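PDB 6HDY: 2-hydroxyisobutyryl-CoA synthetase from Aquincola tertiaricarbonis, which is an acyl-CoA synthetase of the ANL (AMP-binding) superfamily, with a large N-terminal portion and a small C-terminal domain. Local coordinates for residues S384-A389 and T444-R449. Sequence-based numbering, arbitrary orientation.
Sequences SEIDAA and TVLGVR
Leu-446 packs against Glu-385 and Ile-386, and Val-445 against Ala-389, in a small apolar contact between two helices of the C-terminal domain: the short helix 383-391 and the last turn of helix 428-446. No hydrogen bond links the two segments, and only 179 Å² of surface is buried, counting both sides. The work falls mostly to the fork of Leu-446. Its CD1 reaches Ile-386 CG1 at 3.8 Å, the two side chains crossing at about a right angle, while CD2 lies 3.9 Å from CB of Glu-385. With CG beside the backbone N (chi1 -42°), the end of the leucine swings closer to helix 383-391 than its CB direction alone would bring it. Glu-385 contributes only the aliphatic root of its side chain; its carboxylate takes no part across the segments, OE1 accepting a hydrogen bond from the backbone N of Tyr-382. One turn beyond Glu-385 on helix 383-391, CB of Ala-389 meets CG2 of Val-445 at 4.0 Å, and the alpha carbons of this pair are 7.1 Å apart.

Both helices belong to the small alpha/beta domain that follows the large N-terminal part in ANL enzymes, and here they pack beside its mixed sheet. Ile-386 is buried, touching Leu-413 and Leu-415 of strand 413-419 as well as Ile-402 of strand 399-403; Leu-446 shares Leu-413 with it, and both also touch Ile-381. Val-445, by contrast, is exposed, so the contact runs from the sheet side out to the surface. Gly-447 is the first residue to leave helical backbone angles, with a positive phi (80°), and the chain turns into an extended course through Val-448 toward strand 450-454, where backbone hydrogen bonding joins Arg-449 to Leu-413.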
loop_
_atom_site.group_PDB
_atom_site.type_symbol
_atom_site.label_atom_id
_atom_site.label_comp_id
_atom_site.label_asym_id
_atom_site.label_seq_id
_atom_site.Cartn_x
_atom_site.Cartn_y
_atom_site.Cartn_z
ATOM N N SER A 384 -14.268 -24.772 -3.414
ATOM C CA SER A 384 -13.147 -24.964 -4.335
ATOM C C SER A 384 -13.350 -26.147 -5.297
ATOM O O SER A 384 -12.744 -26.156 -6.378
ATOM C CB SER A 384 -11.825 -25.091 -3.583
ATOM O OG SER A 384 -11.812 -26.264 -2.787
ATOM N N GLU A 385 -14.176 -27.144 -4.901
ATOM C CA GLU A 385 -14.469 -28.331 -5.733
ATOM C C GLU A 385 -15.357 -27.935 -6.925
ATOM O O GLU A 385 -15.141 -28.412 -8.035
ATOM C CB GLU A 385 -15.119 -29.443 -4.904
ATOM C CG GLU A 385 -14.221 -30.022 -3.814
ATOM C CD GLU A 385 -14.915 -30.932 -2.811
ATOM O OE1 GLU A 385 -16.033 -30.590 -2.367
ATOM O OE2 GLU A 385 -14.324 -31.974 -2.445
ATOM N N ILE A 386 -16.303 -27.000 -6.688
ATOM C CA ILE A 386 -17.214 -26.421 -7.684
ATOM C C ILE A 386 -16.423 -25.529 -8.644
ATOM O O ILE A 386 -16.595 -25.635 -9.861
ATOM C CB ILE A 386 -18.396 -25.685 -6.994
ATOM C CG1 ILE A 386 -19.332 -26.707 -6.311
ATOM C CG2 ILE A 386 -19.165 -24.767 -7.971
ATOM C CD1 ILE A 386 -20.093 -26.179 -5.142
ATOM N N ASP A 387 -15.537 -24.669 -8.086
ATOM C CA ASP A 387 -14.666 -23.782 -8.847
ATOM C C ASP A 387 -13.794 -24.599 -9.790
ATOM O O ASP A 387 -13.706 -24.247 -10.958
ATOM C CB ASP A 387 -13.786 -22.948 -7.893
ATOM C CG ASP A 387 -13.024 -21.822 -8.558
ATOM O OD1 ASP A 387 -13.606 -21.153 -9.437
ATOM O OD2 ASP A 387 -11.865 -21.577 -8.166
ATOM N N ALA A 388 -13.190 -25.712 -9.295
ATOM C CA ALA A 388 -12.340 -26.618 -10.061
ATOM C C ALA A 388 -13.085 -27.278 -11.227
ATOM O O ALA A 388 -12.556 -27.296 -12.342
ATOM C CB ALA A 388 -11.746 -27.686 -9.155
ATOM N N ALA A 389 -14.310 -27.802 -10.976
ATOM C CA ALA A 389 -15.104 -28.495 -11.996
ATOM C C ALA A 389 -15.526 -27.545 -13.111
ATOM O O ALA A 389 -15.395 -27.901 -14.284
ATOM C CB ALA A 389 -16.323 -29.151 -11.366
ATOM N N THR A 444 -21.673 -35.185 -11.747
ATOM C CA THR A 444 -20.723 -36.293 -11.885
ATOM C C THR A 444 -19.560 -36.131 -10.888
ATOM O O THR A 444 -19.100 -37.127 -10.319
ATOM C CB THR A 444 -20.190 -36.347 -13.335
ATOM O OG1 THR A 444 -21.251 -36.085 -14.254
ATOM C CG2 THR A 444 -19.503 -37.669 -13.672
ATOM N N VAL A 445 -19.098 -34.880 -10.683
ATOM C CA VAL A 445 -17.967 -34.568 -9.812
ATOM C C VAL A 445 -18.312 -34.783 -8.329
ATOM O O VAL A 445 -17.614 -35.543 -7.648
ATOM C CB VAL A 445 -17.373 -33.145 -10.102
ATOM C CG1 VAL A 445 -16.401 -32.696 -9.011
ATOM C CG2 VAL A 445 -16.684 -33.095 -11.468
ATOM N N LEU A 446 -19.377 -34.113 -7.847
ATOM C CA LEU A 446 -19.810 -34.112 -6.452
ATOM C C LEU A 446 -20.778 -35.236 -6.040
ATOM O O LEU A 446 -20.808 -35.599 -4.861
ATOM C CB LEU A 446 -20.426 -32.748 -6.089
ATOM C CG LEU A 446 -19.746 -31.469 -6.599
ATOM C CD1 LEU A 446 -20.593 -30.259 -6.263
ATOM C CD2 LEU A 446 -18.333 -31.294 -6.020
ATOM N N GLY A 447 -21.566 -35.749 -6.988
ATOM C CA GLY A 447 -22.554 -36.796 -6.735
ATOM C C GLY A 447 -23.824 -36.237 -6.129
ATOM O O GLY A 447 -24.474 -36.892 -5.308
ATOM N N VAL A 448 -24.184 -35.016 -6.542
ATOM C CA VAL A 448 -25.328 -34.276 -6.021
ATOM C C VAL A 448 -26.070 -33.553 -7.148
ATOM O O VAL A 448 -25.444 -33.181 -8.133
ATOM C CB VAL A 448 -24.820 -33.352 -4.864
ATOM C CG1 VAL A 448 -25.170 -31.873 -5.047
ATOM C CG2 VAL A 448 -25.280 -33.867 -3.513
ATOM N N ARG A 449 -27.398 -33.386 -7.020
ATOM C CA ARG A 449 -28.224 -32.674 -8.001
ATOM C C ARG A 449 -27.799 -31.204 -8.014
ATOM O O ARG A 449 -27.660 -30.593 -6.951
ATOM C CB ARG A 449 -29.740 -32.834 -7.686
ATOM C CG ARG A 449 -30.704 -31.946 -8.509
ATOM C CD ARG A 449 -30.998 -32.435 -9.925
ATOM N NE ARG A 449 -31.739 -31.431 -10.699
ATOM C CZ ARG A 449 -31.289 -30.835 -11.802
ATOM N NH1 ARG A 449 -30.093 -31.142 -12.293
ATOM N NH2 ARG A 449 -32.034 -29.932 -12.425
#